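Local coordinates for acylneuraminate lyase (Mycoplasma synoviae, PDB 4N4P), which is an enzyme of the dihydrodipicolinate synthetase family, built on a TIM barrel and assembled from four protein chains, at residues A13-F18 with S256-M261; K30-F35 with V266-T271; N242-D247 with E288-K293. One frame throughout, in Å; residues are numbered along the deposited sequence.

Contact 1 (A13-F18 with S256-M261); sequences AMVTPF and SLKAIM
K258 reaches from helix 253-263 across to the loop 13-18, where its ammonium donates a hydrogen bond to the backbone of T16, NZ of K258 lying 2.6 Å from O of T16. The donor stands above the carbonyl plane, 42° out of it. Beyond CG the lysine chain is fully extended, and its aliphatic length passes V15, with CE of K258 3.8 Å from CB of V15. Each branch of that valine has its own partner on the helix. CG1 of V15 meets CD1 of L257 at 3.9 Å, the two side chains crossing at a slant, whereas CG2 of V15 and CE of M261 approach tip to tip at the same separation of 3.9 Å. With CG1 of V15 anti to its carbonyl carbon (chi1 -64°), that branch is turned to L257, and CG2, between backbone N and carbonyl carbon, is left to meet M261. NZ of K258 also comes within 3.6 Å of CD2 of F18, obliquely to the ring, while O of T16 lies over one face of the same ring, offset toward its rim. The buried ammonium is further held by a salt bridge to E53 and by the carbonyl of Y270. The loop continues strand 9-12 of the barrel, bonding through its backbone to G209 and Y46 of neighbouring strands; M14 packs on helix 26-39, and L257 and M261 rest on helix 212-227.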
ATOM      1  N   ALA A  13     -12.759  25.748   0.183  1.00  7.22           N
ATOM      2  CA  ALA A  13     -12.916  25.175  -1.149  1.00  7.56           C
ATOM      3  C   ALA A  13     -14.412  25.159  -1.449  1.00  8.21           C
ATOM      4  O   ALA A  13     -15.157  24.269  -1.011  1.00  8.45           O
ATOM      5  CB  ALA A  13     -12.318  23.777  -1.208  1.00  6.98           C
ATOM      6  N   MET A  14     -14.847  26.186  -2.156  1.00  7.84           N
ATOM      7  CA  MET A  14     -16.267  26.498  -2.295  1.00  9.06           C
ATOM      8  C   MET A  14     -17.051  25.381  -2.957  1.00  8.59           C
ATOM      9  O   MET A  14     -16.610  24.847  -3.944  1.00  8.63           O
ATOM     10  CB  MET A  14     -16.436  27.754  -3.151  1.00  8.55           C
ATOM     11  CG  MET A  14     -17.829  28.370  -2.987  1.00 10.76           C
ATOM     12  SD  MET A  14     -18.047  29.737  -4.118  1.00 13.23           S
ATOM     13  CE  MET A  14     -18.452  28.897  -5.633  1.00 10.88           C
ATOM     14  N   VAL A  15     -18.212  25.063  -2.392  1.00  9.51           N
ATOM     15  CA  VAL A  15     -19.164  24.159  -3.034  1.00  9.80           C
ATOM     16  C   VAL A  15     -19.803  24.871  -4.233  1.00 10.25           C
ATOM     17  O   VAL A  15     -19.937  26.098  -4.237  1.00 11.93           O
ATOM     18  CB  VAL A  15     -20.240  23.663  -2.034  1.00  8.76           C
ATOM     19  CG1 VAL A  15     -19.565  22.835  -0.940  1.00  9.57           C
ATOM     20  CG2 VAL A  15     -21.035  24.846  -1.412  1.00 11.06           C
ATOM     21  N   THR A  16     -20.205  24.095  -5.229  1.00 10.20           N
ATOM     22  CA  THR A  16     -20.926  24.643  -6.388  1.00 11.29           C
ATOM     23  C   THR A  16     -22.436  24.319  -6.314  1.00 10.84           C
ATOM     24  O   THR A  16     -22.814  23.167  -6.431  1.00 11.75           O
ATOM     25  CB  THR A  16     -20.305  24.144  -7.736  1.00 10.67           C
ATOM     26  OG1 THR A  16     -18.893  24.410  -7.745  1.00 12.14           O
ATOM     27  CG2 THR A  16     -20.955  24.876  -8.927  1.00 12.33           C
ATOM     28  N   PRO A  17     -23.303  25.338  -6.116  1.00 11.43           N
ATOM     29  CA  PRO A  17     -24.728  25.032  -6.020  1.00 11.44           C
ATOM     30  C   PRO A  17     -25.352  24.471  -7.292  1.00 11.33           C
ATOM     31  O   PRO A  17     -25.175  25.021  -8.379  1.00 12.09           O
ATOM     32  CB  PRO A  17     -25.347  26.390  -5.665  1.00 12.45           C
ATOM     33  CG  PRO A  17     -24.258  27.042  -4.882  1.00 12.19           C
ATOM     34  CD  PRO A  17     -23.054  26.740  -5.747  1.00 11.84           C
ATOM     35  N   PHE A  18     -26.062  23.358  -7.151  1.00 11.14           N
ATOM     36  CA  PHE A  18     -26.879  22.857  -8.250  1.00 12.29           C
ATOM     37  C   PHE A  18     -28.301  22.708  -7.767  1.00 12.86           C
ATOM     38  O   PHE A  18     -28.535  22.484  -6.587  1.00 12.89           O
ATOM     39  CB  PHE A  18     -26.407  21.477  -8.721  1.00 11.25           C
ATOM     40  CG  PHE A  18     -24.958  21.417  -9.125  1.00 13.97           C
ATOM     41  CD1 PHE A  18     -24.504  22.055 -10.278  1.00 12.66           C
ATOM     42  CD2 PHE A  18     -24.054  20.685  -8.362  1.00 10.31           C
ATOM     43  CE1 PHE A  18     -23.162  21.975 -10.648  1.00 14.86           C
ATOM     44  CE2 PHE A  18     -22.726  20.588  -8.726  1.00 13.12           C
ATOM     45  CZ  PHE A  18     -22.269  21.248  -9.863  1.00 12.17           C
ATOM     46  N   SER A 256     -23.356  17.412   3.007  1.00  8.74           N
ATOM     47  CA  SER A 256     -23.410  17.950   4.360  1.00  8.16           C
ATOM     48  C   SER A 256     -23.123  19.441   4.381  1.00  7.89           C
ATOM     49  O   SER A 256     -23.828  20.211   5.062  1.00  7.30           O
ATOM     50  CB  SER A 256     -22.400  17.228   5.248  1.00  7.92           C
ATOM     51  OG  SER A 256     -22.756  15.868   5.393  1.00  8.80           O
ATOM     52  N   LEU A 257     -22.083  19.851   3.665  1.00  6.90           N
ATOM     53  CA  LEU A 257     -21.776  21.296   3.583  1.00  6.98           C
ATOM     54  C   LEU A 257     -22.978  22.064   3.009  1.00  8.51           C
ATOM     55  O   LEU A 257     -23.379  23.105   3.532  1.00  8.32           O
ATOM     56  CB  LEU A 257     -20.525  21.561   2.741  1.00  7.22           C
ATOM     57  CG  LEU A 257     -19.196  21.036   3.316  1.00  7.00           C
ATOM     58  CD1 LEU A 257     -18.051  21.246   2.267  1.00  9.12           C
ATOM     59  CD2 LEU A 257     -18.873  21.740   4.617  1.00  7.88           C
ATOM     60  N   LYS A 258     -23.550  21.540   1.930  1.00  8.25           N
ATOM     61  CA  LYS A 258     -24.676  22.231   1.291  1.00  9.00           C
ATOM     62  C   LYS A 258     -25.877  22.279   2.222  1.00  9.07           C
ATOM     63  O   LYS A 258     -26.501  23.327   2.368  1.00  9.87           O
ATOM     64  CB  LYS A 258     -25.008  21.593  -0.064  1.00  9.24           C
ATOM     65  CG  LYS A 258     -24.010  22.044  -1.163  1.00  8.88           C
ATOM     66  CD  LYS A 258     -24.162  21.249  -2.444  1.00 10.71           C
ATOM     67  CE  LYS A 258     -23.098  21.696  -3.464  1.00 10.03           C
ATOM     68  NZ  LYS A 258     -23.315  21.142  -4.878  1.00 11.30           N
ATOM     69  N   ALA A 259     -26.151  21.173   2.910  1.00  8.89           N
ATOM     70  CA  ALA A 259     -27.259  21.127   3.869  1.00  8.75           C
ATOM     71  C   ALA A 259     -27.102  22.115   5.014  1.00  8.71           C
ATOM     72  O   ALA A 259     -28.079  22.746   5.465  1.00  7.76           O
ATOM     73  CB  ALA A 259     -27.432  19.709   4.416  1.00  8.34           C
ATOM     74  N   ILE A 260     -25.866  22.247   5.497  1.00  8.46           N
ATOM     75  CA  ILE A 260     -25.576  23.213   6.564  1.00  9.52           C
ATOM     76  C   ILE A 260     -25.827  24.624   6.069  1.00 10.18           C
ATOM     77  O   ILE A 260     -26.471  25.422   6.745  1.00 10.72           O
ATOM     78  CB  ILE A 260     -24.166  23.014   7.153  1.00  9.20           C
ATOM     79  CG1 ILE A 260     -24.126  21.665   7.892  1.00  8.86           C
ATOM     80  CG2 ILE A 260     -23.794  24.194   8.101  1.00 11.25           C
ATOM     81  CD1 ILE A 260     -22.687  21.148   8.204  1.00  7.34           C
ATOM     82  N   MET A 261     -25.344  24.922   4.871  1.00 10.90           N
ATOM     83  CA  MET A 261     -25.618  26.224   4.279  1.00 11.27           C
ATOM     84  C   MET A 261     -27.109  26.467   4.127  1.00 11.62           C
ATOM     85  O   MET A 261     -27.587  27.531   4.543  1.00 12.26           O
ATOM     86  CB  MET A 261     -24.883  26.397   2.960  1.00 11.17           C
ATOM     87  CG  MET A 261     -23.390  26.516   3.168  1.00 11.00           C
ATOM     88  SD  MET A 261     -22.609  26.932   1.611  1.00 12.83           S
ATOM     89  CE  MET A 261     -20.862  26.734   1.994  1.00 13.08           C
TER

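Contact 2 (K30-F35 with V266-T271); sequences KEVVNF and VDAGYT
An inverse gamma turn centred on D267 packs against helix 26-39 on the outside of the barrel, and E31 of that helix accepts the amide N-H of D267. The hydrogen bond, 2.9 Å from N of D267 to OE1 of E31, is fairly straight (162°). The donor approaches from above the carboxylate plane, 54° out of it. CG of E31 is anti to its carbonyl carbon (chi1 -67°) and the chain is extended beyond it, which carries the carboxylate out to this amide. The turn closes between N of A268 and O of V266, 2.7 Å apart. V266 fills the apolar side. Its CG2 lies obliquely to the F35 ring, 3.5 Å from CD1 of F35, and its CG1 is 4.0 Å from CG2 of V32; each pair of side chains crosses at about a right angle. CG2 of V32 also touches CB of A268 at 3.9 Å. Where the contact is partly exposed, OE2 of E31 and OD2 of D267 stand 4.1 Å apart. This pairing of like charges could raise the proton affinity of either acid, a cost probably offset in part by the hydrogen bond from the D267 amide to E31 and one between OD2 of D267 and NE2 of H25.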
ATOM      1  N   LYS A  30     -23.878  33.122  -6.015  1.00 16.91           N
ATOM      2  CA  LYS A  30     -23.712  34.420  -5.379  1.00 16.81           C
ATOM      3  C   LYS A  30     -24.022  34.375  -3.884  1.00 15.64           C
ATOM      4  O   LYS A  30     -23.307  34.991  -3.082  1.00 15.05           O
ATOM      5  CB  LYS A  30     -24.546  35.509  -6.074  1.00 18.12           C
ATOM      6  CG  LYS A  30     -24.465  35.518  -7.617  1.00 21.75           C
ATOM      7  CD  LYS A  30     -23.370  36.460  -8.108  1.00 25.82           C
ATOM      8  CE  LYS A  30     -23.438  36.737  -9.587  1.00 26.77           C
ATOM      9  NZ  LYS A  30     -23.800  38.153  -9.970  1.00 28.98           N
ATOM     10  N   GLU A  31     -25.059  33.630  -3.495  1.00 14.23           N
ATOM     11  CA  GLU A  31     -25.395  33.537  -2.066  1.00 13.04           C
ATOM     12  C   GLU A  31     -24.298  32.811  -1.283  1.00 11.54           C
ATOM     13  O   GLU A  31     -23.999  33.184  -0.164  1.00 11.29           O
ATOM     14  CB  GLU A  31     -26.724  32.819  -1.834  1.00 13.98           C
ATOM     15  CG  GLU A  31     -27.951  33.585  -2.346  1.00 15.30           C
ATOM     16  CD  GLU A  31     -29.251  32.990  -1.828  1.00 22.16           C
ATOM     17  OE1 GLU A  31     -29.273  32.412  -0.707  1.00 19.87           O
ATOM     18  OE2 GLU A  31     -30.267  33.113  -2.547  1.00 24.83           O
ATOM     19  N   VAL A  32     -23.732  31.758  -1.856  1.00 11.11           N
ATOM     20  CA  VAL A  32     -22.639  31.056  -1.175  1.00 10.94           C
ATOM     21  C   VAL A  32     -21.444  31.996  -0.994  1.00 11.03           C
ATOM     22  O   VAL A  32     -20.830  32.012   0.058  1.00 10.17           O
ATOM     23  CB  VAL A  32     -22.226  29.784  -1.931  1.00 10.93           C
ATOM     24  CG1 VAL A  32     -20.846  29.274  -1.485  1.00 10.97           C
ATOM     25  CG2 VAL A  32     -23.320  28.710  -1.748  1.00 11.54           C
ATOM     26  N   VAL A  33     -21.094  32.748  -2.038  1.00 10.23           N
ATOM     27  CA  VAL A  33     -19.973  33.706  -1.928  1.00 10.51           C
ATOM     28  C   VAL A  33     -20.231  34.703  -0.795  1.00 10.52           C
ATOM     29  O   VAL A  33     -19.374  34.907   0.080  1.00 10.36           O
ATOM     30  CB  VAL A  33     -19.656  34.415  -3.282  1.00 10.04           C
ATOM     31  CG1 VAL A  33     -18.591  35.561  -3.098  1.00 10.12           C
ATOM     32  CG2 VAL A  33     -19.156  33.412  -4.312  1.00 11.05           C
ATOM     33  N   ASN A  34     -21.421  35.323  -0.770  1.00 10.64           N
ATOM     34  CA  ASN A  34     -21.733  36.252   0.312  1.00 10.98           C
ATOM     35  C   ASN A  34     -21.658  35.612   1.688  1.00 11.40           C
ATOM     36  O   ASN A  34     -21.195  36.237   2.633  1.00 12.32           O
ATOM     37  CB  ASN A  34     -23.115  36.902   0.121  1.00 11.17           C
ATOM     38  CG  ASN A  34     -23.198  37.807  -1.111  1.00 14.35           C
ATOM     39  OD1 ASN A  34     -22.197  38.245  -1.688  1.00 15.66           O
ATOM     40  ND2 ASN A  34     -24.437  38.116  -1.503  1.00 18.64           N
ATOM     41  N   PHE A  35     -22.146  34.377   1.818  1.00 11.07           N
ATOM     42  CA  PHE A  35     -22.100  33.662   3.088  1.00 11.20           C
ATOM     43  C   PHE A  35     -20.634  33.503   3.541  1.00 10.72           C
ATOM     44  O   PHE A  35     -20.285  33.789   4.700  1.00 10.39           O
ATOM     45  CB  PHE A  35     -22.787  32.292   2.926  1.00 10.68           C
ATOM     46  CG  PHE A  35     -22.716  31.416   4.145  1.00 12.06           C
ATOM     47  CD1 PHE A  35     -23.474  31.701   5.273  1.00 11.67           C
ATOM     48  CD2 PHE A  35     -21.902  30.269   4.140  1.00 11.63           C
ATOM     49  CE1 PHE A  35     -23.426  30.860   6.398  1.00 12.38           C
ATOM     50  CE2 PHE A  35     -21.848  29.438   5.237  1.00 12.45           C
ATOM     51  CZ  PHE A  35     -22.614  29.727   6.369  1.00 13.84           C
ATOM     52  N   VAL A 266     -29.040  29.781   3.184  1.00 14.22           N
ATOM     53  CA  VAL A 266     -28.222  30.008   1.994  1.00 14.08           C
ATOM     54  C   VAL A 266     -28.663  29.024   0.908  1.00 13.86           C
ATOM     55  O   VAL A 266     -28.712  27.820   1.134  1.00 14.24           O
ATOM     56  CB  VAL A 266     -26.700  29.822   2.310  1.00 12.94           C
ATOM     57  CG1 VAL A 266     -25.830  30.063   1.065  1.00 15.43           C
ATOM     58  CG2 VAL A 266     -26.277  30.756   3.442  1.00 13.69           C
ATOM     59  N   ASP A 267     -28.987  29.545  -0.263  1.00 14.46           N
ATOM     60  CA  ASP A 267     -29.497  28.737  -1.367  1.00 15.06           C
ATOM     61  C   ASP A 267     -28.358  27.956  -2.033  1.00 14.32           C
ATOM     62  O   ASP A 267     -28.068  28.128  -3.221  1.00 14.34           O
ATOM     63  CB  ASP A 267     -30.219  29.662  -2.366  1.00 16.45           C
ATOM     64  CG  ASP A 267     -31.210  28.939  -3.270  1.00 19.45           C
ATOM     65  OD1 ASP A 267     -31.472  27.731  -3.104  1.00 20.95           O
ATOM     66  OD2 ASP A 267     -31.772  29.630  -4.164  1.00 24.91           O
ATOM     67  N   ALA A 268     -27.731  27.060  -1.263  1.00 13.76           N
ATOM     68  CA  ALA A 268     -26.556  26.328  -1.701  1.00 13.08           C
ATOM     69  C   ALA A 268     -26.847  25.126  -2.587  1.00 13.31           C
ATOM     70  O   ALA A 268     -25.923  24.539  -3.154  1.00 13.05           O
ATOM     71  CB  ALA A 268     -25.720  25.886  -0.474  1.00 13.14           C
ATOM     72  N   GLY A 269     -28.119  24.733  -2.680  1.00 13.02           N
ATOM     73  CA  GLY A 269     -28.525  23.667  -3.596  1.00 12.55           C
ATOM     74  C   GLY A 269     -28.035  22.285  -3.212  1.00 12.99           C
ATOM     75  O   GLY A 269     -27.869  21.988  -2.028  1.00 12.87           O
ATOM     76  N   TYR A 270     -27.865  21.436  -4.219  1.00 12.68           N
ATOM     77  CA  TYR A 270     -27.559  20.014  -4.034  1.00 13.26           C
ATOM     78  C   TYR A 270     -26.337  19.594  -4.826  1.00 12.15           C
ATOM     79  O   TYR A 270     -25.846  20.331  -5.693  1.00 12.05           O
ATOM     80  CB  TYR A 270     -28.793  19.148  -4.399  1.00 13.86           C
ATOM     81  CG  TYR A 270     -29.966  19.485  -3.488  1.00 15.79           C
ATOM     82  CD1 TYR A 270     -30.214  18.729  -2.349  1.00 18.47           C
ATOM     83  CD2 TYR A 270     -30.757  20.620  -3.713  1.00 20.37           C
ATOM     84  CE1 TYR A 270     -31.246  19.051  -1.477  1.00 22.24           C
ATOM     85  CE2 TYR A 270     -31.791  20.960  -2.834  1.00 22.74           C
ATOM     86  CZ  TYR A 270     -32.025  20.164  -1.727  1.00 22.42           C
ATOM     87  OH  TYR A 270     -33.045  20.482  -0.861  1.00 28.16           O
ATOM     88  N   THR A 271     -25.845  18.400  -4.528  1.00 12.84           N
ATOM     89  CA  THR A 271     -24.785  17.788  -5.311  1.00 12.09           C
ATOM     90  C   THR A 271     -25.346  17.235  -6.602  1.00 12.65           C
ATOM     91  O   THR A 271     -26.545  17.027  -6.712  1.00 13.87           O
ATOM     92  CB  THR A 271     -24.086  16.654  -4.530  1.00 12.30           C
ATOM     93  OG1 THR A 271     -25.033  15.626  -4.182  1.00 11.00           O
ATOM     94  CG2 THR A 271     -23.475  17.229  -3.253  1.00 11.03           C
TER

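Contact 3 (N242-D247 with E288-K293); sequences NDYVLD and EFITDK
Helices 231-248 and 280-294 pack antiparallel in the helical region that follows the barrel strands, with D247 meeting F289, I290 and K293 across the interface. The two short segments run at 172° to each other, their axes 10.7 Å apart at closest approach. NZ of K293 forms a salt bridge to OD2 of D247 at 2.9 Å, meeting the oxygen nearly along its C-O axis. K293 sets off with CG anti to its backbone N (chi1 -175°) and stays extended to the ammonium, its side chain crossing that of D247 at about a right angle. The tip of the F289 ring also meets the aspartate obliquely, the side chains crossing at about a right angle: CZ of F289 is 3.4 Å from OD2 of D247, and the carboxylate and ring planes are inclined by 58°. On the more buried side, CD1 of I290 touches CB of D247 at 3.6 Å. The other branch of I290 points to Y244, where CG2 of I290 lies 3.8 Å from CE1 of Y244, at the ring edge and in its plane. The hydroxyl of Y244 is hydrogen-bonded to O of T211, and I290 continues inward onto I260 of helix 253-263. D243, on the same helix as D247, forms a salt bridge with R178 of a neighbouring subunit, which places this helix at a subunit interface. OD2 of D247 is also hydrogen-bonded to the hydroxyl of Y294, so two groups grip it, which would favour a charged carboxylate; the exposure of K293 and F289 suggests that solvent partly screens the salt bridge.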
ATOM      1  N   ASN A 242     -11.240  18.431  14.876  1.00  5.28           N
ATOM      2  CA  ASN A 242     -11.147  17.140  14.182  1.00  5.80           C
ATOM      3  C   ASN A 242     -12.315  16.243  14.534  1.00  5.75           C
ATOM      4  O   ASN A 242     -12.730  15.448  13.717  1.00  5.63           O
ATOM      5  CB  ASN A 242      -9.801  16.481  14.467  1.00  4.78           C
ATOM      6  CG  ASN A 242      -8.651  17.200  13.713  1.00  7.24           C
ATOM      7  OD1 ASN A 242      -8.894  18.197  13.028  1.00  7.71           O
ATOM      8  ND2 ASN A 242      -7.428  16.684  13.825  1.00  6.10           N
ATOM      9  N   ASP A 243     -12.875  16.434  15.731  1.00  6.63           N
ATOM     10  CA  ASP A 243     -14.147  15.781  16.080  1.00  7.35           C
ATOM     11  C   ASP A 243     -15.187  16.232  15.059  1.00  6.78           C
ATOM     12  O   ASP A 243     -15.943  15.416  14.512  1.00  7.28           O
ATOM     13  CB  ASP A 243     -14.622  16.179  17.485  1.00  8.07           C
ATOM     14  CG  ASP A 243     -13.883  15.467  18.599  1.00 10.12           C
ATOM     15  OD1 ASP A 243     -13.105  14.526  18.355  1.00 10.75           O
ATOM     16  OD2 ASP A 243     -14.106  15.867  19.742  1.00  9.69           O
ATOM     17  N   TYR A 244     -15.207  17.535  14.814  1.00  7.03           N
ATOM     18  CA  TYR A 244     -16.140  18.153  13.860  1.00  7.15           C
ATOM     19  C   TYR A 244     -15.971  17.574  12.469  1.00  7.74           C
ATOM     20  O   TYR A 244     -16.949  17.196  11.832  1.00  6.26           O
ATOM     21  CB  TYR A 244     -15.963  19.678  13.844  1.00  7.65           C
ATOM     22  CG  TYR A 244     -16.235  20.362  12.515  1.00  7.75           C
ATOM     23  CD1 TYR A 244     -17.540  20.459  11.994  1.00  7.83           C
ATOM     24  CD2 TYR A 244     -15.168  20.943  11.779  1.00  5.48           C
ATOM     25  CE1 TYR A 244     -17.782  21.104  10.754  1.00  6.95           C
ATOM     26  CE2 TYR A 244     -15.396  21.607  10.571  1.00  5.72           C
ATOM     27  CZ  TYR A 244     -16.698  21.673  10.053  1.00  6.16           C
ATOM     28  OH  TYR A 244     -16.925  22.314   8.853  1.00  7.61           O
ATOM     29  N   VAL A 245     -14.728  17.503  11.994  1.00  7.54           N
ATOM     30  CA  VAL A 245     -14.501  16.981  10.644  1.00  7.50           C
ATOM     31  C   VAL A 245     -15.023  15.552  10.510  1.00  8.07           C
ATOM     32  O   VAL A 245     -15.753  15.250   9.568  1.00  7.18           O
ATOM     33  CB  VAL A 245     -13.021  17.058  10.224  1.00  7.49           C
ATOM     34  CG1 VAL A 245     -12.858  16.514   8.796  1.00  8.14           C
ATOM     35  CG2 VAL A 245     -12.510  18.541  10.300  1.00  7.83           C
ATOM     36  N   LEU A 246     -14.670  14.677  11.455  1.00  8.65           N
ATOM     37  CA  LEU A 246     -15.129  13.291  11.414  1.00  9.55           C
ATOM     38  C   LEU A 246     -16.676  13.183  11.504  1.00  9.67           C
ATOM     39  O   LEU A 246     -17.308  12.364  10.793  1.00  9.65           O
ATOM     40  CB  LEU A 246     -14.458  12.480  12.535  1.00  9.99           C
ATOM     41  CG  LEU A 246     -12.959  12.283  12.268  1.00 12.00           C
ATOM     42  CD1 LEU A 246     -12.283  11.454  13.361  1.00 11.92           C
ATOM     43  CD2 LEU A 246     -12.741  11.656  10.894  1.00 15.10           C
ATOM     44  N   ASP A 247     -17.274  14.020  12.348  1.00  9.06           N
ATOM     45  CA  ASP A 247     -18.744  14.033  12.473  1.00  9.42           C
ATOM     46  C   ASP A 247     -19.349  14.511  11.158  1.00  9.38           C
ATOM     47  O   ASP A 247     -20.330  13.932  10.660  1.00  9.19           O
ATOM     48  CB  ASP A 247     -19.210  14.921  13.658  1.00  9.44           C
ATOM     49  CG  ASP A 247     -19.232  14.180  14.984  1.00 10.65           C
ATOM     50  OD1 ASP A 247     -19.196  12.940  15.006  1.00 14.26           O
ATOM     51  OD2 ASP A 247     -19.362  14.847  16.018  1.00 13.88           O
ATOM     52  N   GLU A 288     -28.305  20.034  11.344  1.00 10.33           N
ATOM     53  CA  GLU A 288     -28.593  20.574  12.675  1.00 10.23           C
ATOM     54  C   GLU A 288     -27.653  20.031  13.715  1.00  9.94           C
ATOM     55  O   GLU A 288     -27.163  20.783  14.521  1.00 10.97           O
ATOM     56  CB  GLU A 288     -30.005  20.223  13.129  1.00 10.76           C
ATOM     57  CG  GLU A 288     -31.086  20.858  12.305  1.00 14.23           C
ATOM     58  CD  GLU A 288     -32.453  20.408  12.812  1.00 19.66           C
ATOM     59  OE1 GLU A 288     -32.853  19.270  12.524  1.00 22.00           O
ATOM     60  OE2 GLU A 288     -33.101  21.184  13.515  1.00 22.98           O
ATOM     61  N   PHE A 289     -27.422  18.721  13.696  1.00  9.50           N
ATOM     62  CA  PHE A 289     -26.461  18.070  14.616  1.00  8.74           C
ATOM     63  C   PHE A 289     -25.093  18.755  14.564  1.00  8.34           C
ATOM     64  O   PHE A 289     -24.549  19.167  15.602  1.00  8.72           O
ATOM     65  CB  PHE A 289     -26.345  16.562  14.296  1.00  8.99           C
ATOM     66  CG  PHE A 289     -25.103  15.886  14.852  1.00  7.91           C
ATOM     67  CD1 PHE A 289     -24.893  15.767  16.220  1.00  8.68           C
ATOM     68  CD2 PHE A 289     -24.156  15.335  13.976  1.00  7.80           C
ATOM     69  CE1 PHE A 289     -23.728  15.172  16.725  1.00  9.55           C
ATOM     70  CE2 PHE A 289     -22.999  14.707  14.460  1.00  8.13           C
ATOM     71  CZ  PHE A 289     -22.783  14.624  15.848  1.00  8.98           C
ATOM     72  N   ILE A 290     -24.536  18.879  13.362  1.00  7.06           N
ATOM     73  CA  ILE A 290     -23.229  19.582  13.216  1.00  6.94           C
ATOM     74  C   ILE A 290     -23.285  21.030  13.713  1.00  7.35           C
ATOM     75  O   ILE A 290     -22.388  21.484  14.446  1.00  8.44           O
ATOM     76  CB  ILE A 290     -22.727  19.546  11.773  1.00  6.07           C
ATOM     77  CG1 ILE A 290     -22.541  18.087  11.282  1.00  5.37           C
ATOM     78  CG2 ILE A 290     -21.395  20.434  11.591  1.00  7.82           C
ATOM     79  CD1 ILE A 290     -21.462  17.264  12.034  1.00  9.19           C
ATOM     80  N   THR A 291     -24.290  21.764  13.248  1.00  8.14           N
ATOM     81  CA  THR A 291     -24.475  23.179  13.599  1.00  9.08           C
ATOM     82  C   THR A 291     -24.565  23.402  15.110  1.00  7.67           C
ATOM     83  O   THR A 291     -23.856  24.262  15.665  1.00  7.27           O
ATOM     84  CB  THR A 291     -25.722  23.776  12.874  1.00  9.89           C
ATOM     85  OG1 THR A 291     -25.499  23.761  11.463  1.00 10.59           O
ATOM     86  CG2 THR A 291     -25.993  25.200  13.302  1.00 10.96           C
ATOM     87  N   ASP A 292     -25.439  22.650  15.771  1.00  8.96           N
ATOM     88  CA  ASP A 292     -25.651  22.822  17.203  1.00  8.92           C
ATOM     89  C   ASP A 292     -24.432  22.386  18.005  1.00  9.23           C
ATOM     90  O   ASP A 292     -24.116  23.003  19.028  1.00 10.34           O
ATOM     91  CB  ASP A 292     -26.887  22.040  17.695  1.00  9.06           C
ATOM     92  CG  ASP A 292     -28.174  22.510  17.042  1.00 12.04           C
ATOM     93  OD1 ASP A 292     -28.187  23.661  16.535  1.00 12.01           O
ATOM     94  OD2 ASP A 292     -29.155  21.712  17.006  1.00 12.17           O
ATOM     95  N   LYS A 293     -23.760  21.326  17.568  1.00  8.28           N
ATOM     96  CA  LYS A 293     -22.592  20.825  18.313  1.00  8.79           C
ATOM     97  C   LYS A 293     -21.366  21.722  18.163  1.00 10.09           C
ATOM     98  O   LYS A 293     -20.633  21.976  19.151  1.00 10.23           O
ATOM     99  CB  LYS A 293     -22.243  19.370  17.923  1.00  9.12           C
ATOM    100  CG  LYS A 293     -21.089  18.755  18.762  1.00 10.00           C
ATOM    101  CD  LYS A 293     -21.000  17.234  18.543  1.00 11.60           C
ATOM    102  CE  LYS A 293     -19.873  16.598  19.355  1.00 13.89           C
ATOM    103  NZ  LYS A 293     -19.776  15.153  18.906  1.00 17.55           N
TER

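Overall arrangement
Following the chain, the loop after strand 9-12 opens contact 1 and helix 26-39 opens contact 2; both are completed by the C-terminal region, each closing a loop of more than 200 residues that takes in most of the barrel. Contact 3 is more local, joining helix 231-248 to helix 280-294 with helix 253-263 between them in sequence. All three cross, since their segments alternate. Contacts 1 and 2 adjoin, centres 6 Å apart, through a probable backbone hydrogen bond between F18 and Y270 and packing of M14 on V32. Contact 1 meets contact 3 through helix 253-263, which lies against helix 280-294. Contacts 2 and 3 do not touch. Together they tie the barrel's N-terminal elements to its C-terminal helices.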